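Local coordinates for aminopeptidase-like protein (Chaetomium thermophilum, PDB 5JM6), which probably acts as a zinc-dependent aminopeptidase of the M18 family, assembles into a dodecamer and is linked to the Cvt pathway of selective autophagy, at residues A[152-158]-A[226-232]; A[68-72]-A[134-140]; A[415-419]-A[476-480]. All coordinates share one frame. Residues are numbered along the deposited sequence.

Contact 1. Residues A[152-158]-A[226-232]; sequences GYVQLGV and VPVIGID
A classic beta bulge interrupts this antiparallel pairing: I229 and G230 both face V154, whose carbonyl oxygen receives I229 N at 2.8 Å (I229 N to V154 O) and, weakly, G230 N at 3.5 Å (G230 N to V154 O). The irregularity is written into the backbone, with I229 at phi/psi -106/-4 and G230 nearly fully extended at 171/178. Strands 153-155 and 228-231 run at 147° with axes 4.5 Å apart at closest approach. Before the bulge Y153 pairs with I231 (non-hydrogen-bonded, CA-CA 4.6 Å) and V154 with G230 (hydrogen-bonded, CA-CA 4.9 Å); beyond it the register slips by one, so Q155 lies opposite V228 (CA-CA 4.5 Å). Three more backbone bonds complete the ladder: D232 N to G152 O, 2.6 Å; V154 N to G230 O, 2.8 Å; L156 N to P227 O, 3.3 Å. G152, at 89/-4, adopts a conformation that a side chain would strain.

The V154 side chain (t) meets I229 at CG1-CG1 3.7 Å, while L156 CB lies 3.7 Å from I229 CG2 and V158 CG2 3.8 Å from P227 CD. On the face carrying Y153, Q155, V228 and I231, Y153 (m) brings CD2 to 3.9 Å from V228 CG1. This face turns to a second subunit: F299 of that subunit packs on V228 and I231, and its N399 hydrogen-bonds Q155 NE2 and V226 O. Strand 228-231 is the outermost strand, within the chain, of a six-stranded antiparallel sheet, and the arrangement is that of a bulged sheet edge built into a subunit interface of the dodecamer.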
loop_
_atom_site.group_PDB
_atom_site.type_symbol
_atom_site.label_atom_id
_atom_site.label_comp_id
_atom_site.label_asym_id
_atom_site.label_seq_id
_atom_site.Cartn_x
_atom_site.Cartn_y
_atom_site.Cartn_z
ATOM N N GLY A 152 -14.575 -19.609 -35.331
ATOM C CA GLY A 152 -15.697 -20.387 -35.827
ATOM C C GLY A 152 -17.067 -19.890 -35.400
ATOM O O GLY A 152 -18.087 -20.439 -35.820
ATOM N N TYR A 153 -17.095 -18.854 -34.567
ATOM C CA TYR A 153 -18.353 -18.290 -34.087
ATOM C C TYR A 153 -18.760 -17.060 -34.874
ATOM O O TYR A 153 -17.923 -16.235 -35.230
ATOM C CB TYR A 153 -18.259 -17.916 -32.608
ATOM C CG TYR A 153 -17.952 -19.071 -31.697
ATOM C CD1 TYR A 153 -16.646 -19.491 -31.503
ATOM C CD2 TYR A 153 -18.965 -19.737 -31.022
ATOM C CE1 TYR A 153 -16.355 -20.545 -30.673
ATOM C CE2 TYR A 153 -18.683 -20.796 -30.185
ATOM C CZ TYR A 153 -17.375 -21.194 -30.014
ATOM O OH TYR A 153 -17.081 -22.247 -29.182
ATOM N N VAL A 154 -20.057 -16.942 -35.129
ATOM C CA VAL A 154 -20.630 -15.718 -35.662
ATOM C C VAL A 154 -21.117 -14.874 -34.487
ATOM O O VAL A 154 -21.851 -15.369 -33.631
ATOM C CB VAL A 154 -21.792 -16.011 -36.629
ATOM C CG1 VAL A 154 -22.246 -14.737 -37.325
ATOM C CG2 VAL A 154 -21.376 -17.063 -37.647
ATOM N N GLN A 155 -20.698 -13.614 -34.432
ATOM C CA GLN A 155 -21.061 -12.752 -33.312
ATOM C C GLN A 155 -21.879 -11.541 -33.763
ATOM O O GLN A 155 -22.097 -11.335 -34.958
ATOM C CB GLN A 155 -19.802 -12.297 -32.563
ATOM C CG GLN A 155 -18.935 -13.451 -32.067
ATOM C CD GLN A 155 -17.764 -12.997 -31.211
ATOM O OE1 GLN A 155 -16.711 -12.621 -31.726
ATOM N NE2 GLN A 155 -17.942 -13.039 -29.896
ATOM N N LEU A 156 -22.319 -10.740 -32.797
ATOM C CA LEU A 156 -23.236 -9.636 -33.060
ATOM C C LEU A 156 -22.841 -8.377 -32.293
ATOM O O LEU A 156 -22.704 -8.411 -31.071
ATOM C CB LEU A 156 -24.662 -10.038 -32.684
ATOM C CG LEU A 156 -25.743 -8.988 -32.926
ATOM C CD1 LEU A 156 -25.982 -8.832 -34.411
ATOM C CD2 LEU A 156 -27.026 -9.359 -32.204
ATOM N N GLY A 157 -22.632 -7.276 -33.009
ATOM C CA GLY A 157 -22.352 -6.007 -32.358
ATOM C C GLY A 157 -23.557 -5.417 -31.650
ATOM O O GLY A 157 -24.562 -5.100 -32.287
ATOM N N VAL A 158 -23.442 -5.211 -30.342
ATOM C CA VAL A 158 -24.524 -4.600 -29.576
ATOM C C VAL A 158 -23.973 -3.548 -28.628
ATOM O O VAL A 158 -22.773 -3.504 -28.355
ATOM C CB VAL A 158 -25.334 -5.637 -28.756
ATOM C CG1 VAL A 158 -25.898 -6.730 -29.658
ATOM C CG2 VAL A 158 -24.484 -6.227 -27.640
ATOM N N VAL A 226 -19.806 -10.144 -25.991
ATOM C CA VAL A 226 -20.205 -9.969 -27.371
ATOM C C VAL A 226 -21.044 -11.177 -27.663
ATOM O O VAL A 226 -20.535 -12.294 -27.627
ATOM C CB VAL A 226 -19.011 -9.880 -28.336
ATOM C CG1 VAL A 226 -19.499 -9.719 -29.767
ATOM C CG2 VAL A 226 -18.100 -8.728 -27.950
ATOM N N PRO A 227 -22.336 -10.970 -27.921
ATOM C CA PRO A 227 -23.222 -12.118 -28.103
ATOM C C PRO A 227 -22.755 -13.047 -29.217
ATOM O O PRO A 227 -22.054 -12.630 -30.142
ATOM C CB PRO A 227 -24.563 -11.472 -28.451
ATOM C CG PRO A 227 -24.490 -10.112 -27.846
ATOM C CD PRO A 227 -23.060 -9.690 -27.986
ATOM N N VAL A 228 -23.135 -14.311 -29.092
ATOM C CA VAL A 228 -22.811 -15.337 -30.068
ATOM C C VAL A 228 -24.107 -15.801 -30.737
ATOM O O VAL A 228 -25.039 -16.235 -30.060
ATOM C CB VAL A 228 -22.072 -16.512 -29.397
ATOM C CG1 VAL A 228 -22.264 -17.778 -30.174
ATOM C CG2 VAL A 228 -20.590 -16.190 -29.249
ATOM N N ILE A 229 -24.206 -15.596 -32.048
ATOM C CA ILE A 229 -25.429 -15.929 -32.784
ATOM C C ILE A 229 -25.416 -17.176 -33.684
ATOM O O ILE A 229 -26.449 -17.527 -34.257
ATOM C CB ILE A 229 -25.854 -14.728 -33.638
ATOM C CG1 ILE A 229 -24.841 -14.473 -34.753
ATOM C CG2 ILE A 229 -26.001 -13.497 -32.757
ATOM C CD1 ILE A 229 -25.126 -13.223 -35.556
ATOM N N GLY A 230 -24.275 -17.842 -33.822
ATOM C CA GLY A 230 -24.194 -18.982 -34.719
ATOM C C GLY A 230 -22.784 -19.492 -34.930
ATOM O O GLY A 230 -21.826 -18.931 -34.403
ATOM N N ILE A 231 -22.662 -20.562 -35.708
ATOM C CA ILE A 231 -21.370 -21.187 -35.971
ATOM C C ILE A 231 -21.026 -21.112 -37.452
ATOM O O ILE A 231 -21.896 -21.294 -38.304
ATOM C CB ILE A 231 -21.361 -22.664 -35.516
ATOM C CG1 ILE A 231 -21.500 -22.753 -33.996
ATOM C CG2 ILE A 231 -20.094 -23.374 -35.977
ATOM C CD1 ILE A 231 -22.254 -23.974 -33.525
ATOM N N ASP A 232 -19.779 -20.770 -37.764
ATOM C CA ASP A 232 -19.272 -20.966 -39.115
ATOM C C ASP A 232 -17.842 -21.516 -39.096
ATOM O O ASP A 232 -16.895 -20.796 -38.782
ATOM C CB ASP A 232 -19.344 -19.644 -39.873
ATOM C CG ASP A 232 -18.923 -19.774 -41.313
ATOM O OD1 ASP A 232 -18.077 -18.966 -41.747
ATOM O OD2 ASP A 232 -19.442 -20.669 -42.012
#

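Contact 2. Residues A[68-72]-A[134-140]; sequences VFHVV and IDALTAR
Apolar packing, with no hydrogen bond across it, joins the first turn of helix 68-81 to the irregular segment that follows strand 127-133. I134 (chi1 49°, chi2 173°) points at the helix and fits among three valines: its CG1 is 3.5 Å from V68 CG2, its CG2 3.7 Å from V71 CG1 and its CD1 3.6 Å from V72 CG2. The helical spacing gathers these valines around one side chain, with V72 N bonded to V68 O at 3.3 Å. V68 (p) and V71 (t) direct their CA-CB bonds toward the partner, and the nearest CA atoms, of V68 and D135, are 5.4 Å apart.

Segment 134-140 links the mixed sheet bearing strand 127-133 to the antiparallel sheet of strand 139-141. It starts beside the zinc ligand H133, and D135 turns its carboxylate off the helix to hydrogen-bond H133 ND1, E339 N and Y161 OH, an Asp-His pairing beside the metal centre.

Looser, polar-to-apolar approaches come from R140, whose side chain returns toward the helix. Its NH2 lies 4.4 Å from both V68 CG1 and F69 CE2, near the guanidinium plane, while R140 makes a long, weak ion pair with E283 and a cation-pi interaction with Y161.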
loop_
_atom_site.group_PDB
_atom_site.type_symbol
_atom_site.label_atom_id
_atom_site.label_comp_id
_atom_site.label_asym_id
_atom_site.label_seq_id
_atom_site.Cartn_x
_atom_site.Cartn_y
_atom_site.Cartn_z
ATOM N N VAL A 68 -40.257 -1.791 -26.214
ATOM C CA VAL A 68 -41.110 -0.644 -25.951
ATOM C C VAL A 68 -42.096 -0.433 -27.107
ATOM O O VAL A 68 -43.215 0.034 -26.896
ATOM C CB VAL A 68 -40.260 0.630 -25.692
ATOM C CG1 VAL A 68 -39.562 1.103 -26.960
ATOM C CG2 VAL A 68 -41.109 1.734 -25.097
ATOM N N PHE A 69 -41.703 -0.824 -28.317
ATOM C CA PHE A 69 -42.575 -0.682 -29.482
ATOM C C PHE A 69 -43.722 -1.683 -29.463
ATOM O O PHE A 69 -44.803 -1.402 -29.978
ATOM C CB PHE A 69 -41.776 -0.834 -30.772
ATOM C CG PHE A 69 -40.633 0.121 -30.878
ATOM C CD1 PHE A 69 -40.861 1.475 -31.044
ATOM C CD2 PHE A 69 -39.329 -0.332 -30.799
ATOM C CE1 PHE A 69 -39.810 2.361 -31.135
ATOM C CE2 PHE A 69 -38.273 0.547 -30.891
ATOM C CZ PHE A 69 -38.513 1.895 -31.058
ATOM N N HIS A 70 -43.490 -2.853 -28.882
ATOM C CA HIS A 70 -44.568 -3.817 -28.729
ATOM C C HIS A 70 -45.563 -3.336 -27.681
ATOM O O HIS A 70 -46.767 -3.549 -27.817
ATOM C CB HIS A 70 -44.023 -5.194 -28.353
ATOM C CG HIS A 70 -43.328 -5.890 -29.479
ATOM N ND1 HIS A 70 -42.013 -5.643 -29.809
ATOM C CD2 HIS A 70 -43.770 -6.816 -30.363
ATOM C CE1 HIS A 70 -41.671 -6.392 -30.842
ATOM N NE2 HIS A 70 -42.720 -7.113 -31.198
ATOM N N VAL A 71 -45.062 -2.672 -26.647
ATOM C CA VAL A 71 -45.919 -2.220 -25.558
ATOM C C VAL A 71 -46.929 -1.177 -26.028
ATOM O O VAL A 71 -48.111 -1.263 -25.699
ATOM C CB VAL A 71 -45.089 -1.654 -24.395
ATOM C CG1 VAL A 71 -45.997 -1.052 -23.331
ATOM C CG2 VAL A 71 -44.229 -2.748 -23.803
ATOM N N VAL A 72 -46.473 -0.201 -26.807
ATOM C CA VAL A 72 -47.383 0.813 -27.327
ATOM C C VAL A 72 -48.386 0.182 -28.292
ATOM O O VAL A 72 -49.565 0.533 -28.286
ATOM C CB VAL A 72 -46.619 1.960 -28.017
ATOM C CG1 VAL A 72 -47.538 2.762 -28.929
ATOM C CG2 VAL A 72 -45.994 2.865 -26.971
ATOM N N ILE A 134 -42.284 2.909 -20.035
ATOM C CA ILE A 134 -42.306 1.560 -20.594
ATOM C C ILE A 134 -41.004 1.080 -21.250
ATOM O O ILE A 134 -40.983 0.013 -21.864
ATOM C CB ILE A 134 -43.462 1.403 -21.587
ATOM C CG1 ILE A 134 -43.477 2.546 -22.593
ATOM C CG2 ILE A 134 -44.782 1.365 -20.835
ATOM C CD1 ILE A 134 -44.488 2.340 -23.691
ATOM N N ASP A 135 -39.941 1.874 -21.184
ATOM C CA ASP A 135 -38.635 1.369 -21.600
ATOM C C ASP A 135 -38.062 0.494 -20.491
ATOM O O ASP A 135 -38.412 0.655 -19.322
ATOM C CB ASP A 135 -37.669 2.507 -21.923
ATOM C CG ASP A 135 -37.191 3.228 -20.683
ATOM O OD1 ASP A 135 -38.045 3.647 -19.874
ATOM O OD2 ASP A 135 -35.962 3.364 -20.511
ATOM N N ALA A 136 -37.159 -0.407 -20.851
ATOM C CA ALA A 136 -36.514 -1.291 -19.893
ATOM C C ALA A 136 -35.055 -1.451 -20.267
ATOM O O ALA A 136 -34.693 -1.224 -21.404
ATOM C CB ALA A 136 -37.203 -2.637 -19.877
ATOM N N LEU A 137 -34.211 -1.845 -19.323
ATOM C CA LEU A 137 -32.806 -2.023 -19.641
ATOM C C LEU A 137 -32.748 -3.090 -20.707
ATOM O O LEU A 137 -33.362 -4.133 -20.571
ATOM C CB LEU A 137 -32.026 -2.467 -18.411
ATOM C CG LEU A 137 -31.542 -1.360 -17.480
ATOM C CD1 LEU A 137 -32.729 -0.671 -16.837
ATOM C CD2 LEU A 137 -30.645 -1.951 -16.414
ATOM N N THR A 138 -31.993 -2.832 -21.764
ATOM C CA THR A 138 -31.909 -3.747 -22.896
ATOM C C THR A 138 -30.645 -3.473 -23.708
ATOM O O THR A 138 -29.979 -2.462 -23.500
ATOM C CB THR A 138 -33.161 -3.641 -23.794
ATOM O OG1 THR A 138 -33.217 -4.762 -24.686
ATOM C CG2 THR A 138 -33.154 -2.343 -24.589
ATOM N N ALA A 139 -30.292 -4.393 -24.601
ATOM C CA ALA A 139 -29.083 -4.246 -25.407
ATOM C C ALA A 139 -29.415 -4.046 -26.881
ATOM O O ALA A 139 -29.865 -4.971 -27.555
ATOM C CB ALA A 139 -28.182 -5.458 -25.229
ATOM N N ARG A 140 -29.168 -2.842 -27.385
ATOM C CA ARG A 140 -29.541 -2.509 -28.753
ATOM C C ARG A 140 -28.458 -2.879 -29.756
ATOM O O ARG A 140 -27.265 -2.726 -29.491
ATOM C CB ARG A 140 -29.871 -1.020 -28.865
ATOM C CG ARG A 140 -31.044 -0.616 -27.995
ATOM C CD ARG A 140 -31.598 0.747 -28.355
ATOM N NE ARG A 140 -33.051 0.679 -28.482
ATOM C CZ ARG A 140 -33.908 1.021 -27.524
ATOM N NH1 ARG A 140 -33.466 1.473 -26.359
ATOM N NH2 ARG A 140 -35.212 0.913 -27.737
#

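Contact 3. Residues A[415-419]-A[476-480]; sequences GVALC and DVGIP
Three backbone hydrogen bonds carry this pairing: A417 N to G478 O at 2.7 Å, G478 N to A417 O at 2.8 Å, and C419 N to D476 O at 3.0 Å. The first two define A417 and G478 as an antiparallel hydrogen-bonded pair (CA-CA 5.1 Å); next to it L418 and V477 form a non-hydrogen-bonded pair (CA-CA 4.7 Å). The register runs from V416 opposite I479 to C419 opposite D476 without a bulge. Strands 417-419 and 476-478 have axes 4.7 Å apart at closest approach and an angle of 144°, both in extended conformation (A417 -100/133, V477 -134/140, G478 -153/152). A CA-H...O contact from V477 CA to A417 O, 3.6 Å, supplements the ladder.

Packing is tightest around V416 (t), whose CG1 lies 3.3 Å from V477 CG1 and 3.1 Å from G478 O; F502 of helix 495-514 covers V416 and V477. P480 closes the end of the pairing, with CD 3.6 Å from G415 O. At the other end C419 CB and D476 CB are 4.3 Å apart, and the D476 side chain (m) leads away from strand 417-419.

In the mixed sheet strand 473-481 lies between strands 417-419 and 386-394, antiparallel to the former; V477 and I479 bond through their backbones to S389 and T393 of strand 386-394, which carries the zinc ligand D391. The side chain of D476 is about 9 Å from a bound zinc ion. With no side-chain hydrogen bond across the segments, the chemistry implies that their polar pairing depends on main-chain geometry, while small and apolar side chains fill the space around it.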
loop_
_atom_site.group_PDB
_atom_site.type_symbol
_atom_site.label_atom_id
_atom_site.label_comp_id
_atom_site.label_asym_id
_atom_site.label_seq_id
_atom_site.Cartn_x
_atom_site.Cartn_y
_atom_site.Cartn_z
ATOM N N GLY A 415 -49.647 -4.397 -1.221
ATOM C CA GLY A 415 -50.184 -3.246 -1.908
ATOM C C GLY A 415 -49.080 -2.317 -2.344
ATOM O O GLY A 415 -47.895 -2.618 -2.203
ATOM N N VAL A 416 -49.482 -1.170 -2.865
ATOM C CA VAL A 416 -48.542 -0.221 -3.415
ATOM C C VAL A 416 -47.805 0.547 -2.316
ATOM O O VAL A 416 -48.357 0.810 -1.247
ATOM C CB VAL A 416 -49.264 0.746 -4.351
ATOM C CG1 VAL A 416 -48.275 1.495 -5.147
ATOM C CG2 VAL A 416 -50.164 -0.032 -5.292
ATOM N N ALA A 417 -46.548 0.885 -2.585
ATOM C CA ALA A 417 -45.734 1.636 -1.641
ATOM C C ALA A 417 -45.678 3.109 -2.017
ATOM O O ALA A 417 -45.463 3.455 -3.179
ATOM C CB ALA A 417 -44.328 1.056 -1.577
ATOM N N LEU A 418 -45.879 3.975 -1.030
ATOM C CA LEU A 418 -45.646 5.397 -1.228
ATOM C C LEU A 418 -44.174 5.661 -0.950
ATOM O O LEU A 418 -43.692 5.452 0.164
ATOM C CB LEU A 418 -46.542 6.248 -0.322
ATOM C CG LEU A 418 -47.996 6.503 -0.740
ATOM C CD1 LEU A 418 -48.731 5.226 -1.113
ATOM C CD2 LEU A 418 -48.743 7.225 0.366
ATOM N N CYS A 419 -43.465 6.110 -1.979
ATOM C CA CYS A 419 -42.027 6.308 -1.897
ATOM C C CYS A 419 -41.724 7.712 -1.387
ATOM O O CYS A 419 -42.197 8.698 -1.950
ATOM C CB CYS A 419 -41.385 6.076 -3.268
ATOM S SG CYS A 419 -39.669 5.520 -3.232
ATOM N N ASP A 476 -44.833 10.152 -5.540
ATOM C CA ASP A 476 -44.204 8.987 -6.145
ATOM C C ASP A 476 -44.702 7.711 -5.503
ATOM O O ASP A 476 -44.684 7.545 -4.284
ATOM C CB ASP A 476 -42.681 9.035 -6.067
ATOM C CG ASP A 476 -42.074 9.838 -7.189
ATOM O OD1 ASP A 476 -42.311 11.056 -7.255
ATOM O OD2 ASP A 476 -41.436 9.225 -8.068
ATOM N N VAL A 477 -45.118 6.799 -6.364
ATOM C CA VAL A 477 -45.856 5.625 -5.964
ATOM C C VAL A 477 -45.250 4.421 -6.667
ATOM O O VAL A 477 -44.864 4.514 -7.828
ATOM C CB VAL A 477 -47.347 5.809 -6.312
ATOM C CG1 VAL A 477 -48.064 4.510 -6.390
ATOM C CG2 VAL A 477 -48.014 6.731 -5.303
ATOM N N GLY A 478 -45.130 3.298 -5.972
ATOM C CA GLY A 478 -44.580 2.134 -6.630
ATOM C C GLY A 478 -45.016 0.792 -6.103
ATOM O O GLY A 478 -45.330 0.624 -4.925
ATOM N N ILE A 479 -45.003 -0.178 -7.006
ATOM C CA ILE A 479 -45.280 -1.561 -6.673
ATOM C C ILE A 479 -43.948 -2.199 -6.307
ATOM O O ILE A 479 -42.974 -2.064 -7.047
ATOM C CB ILE A 479 -45.956 -2.297 -7.845
ATOM C CG1 ILE A 479 -47.220 -1.547 -8.276
ATOM C CG2 ILE A 479 -46.279 -3.735 -7.472
ATOM C CD1 ILE A 479 -47.947 -2.176 -9.442
ATOM N N PRO A 480 -43.890 -2.868 -5.147
ATOM C CA PRO A 480 -42.612 -3.395 -4.659
ATOM C C PRO A 480 -42.061 -4.514 -5.532
ATOM O O PRO A 480 -42.819 -5.282 -6.126
ATOM C CB PRO A 480 -42.959 -3.910 -3.260
ATOM C CG PRO A 480 -44.411 -4.206 -3.322
ATOM C CD PRO A 480 -44.998 -3.165 -4.225
#

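How the contacts relate
Along the chain, contact 2 closes before contact 1 opens, and contact 3 follows both. Contacts 2 and 1, with centres about 23 Å apart, share the six-stranded antiparallel sheet, where strands 139-141 and 153-160 are neighbours; they touch where V158 CB packs on R140 O at 3.6 Å. Contact 3 belongs to the nine-stranded mixed sheet, its centre about 22 Å from that of contact 2 and 41 Å from that of contact 1, on the opposite side of the chain's centre. Contact 2 sits at the passage between the two sheets, beside the zinc site, whereas contact 1 lies at a subunit interface and contact 3 joins two strands toward the 448-450 end of the sheet whose strand 386-394 carries D391.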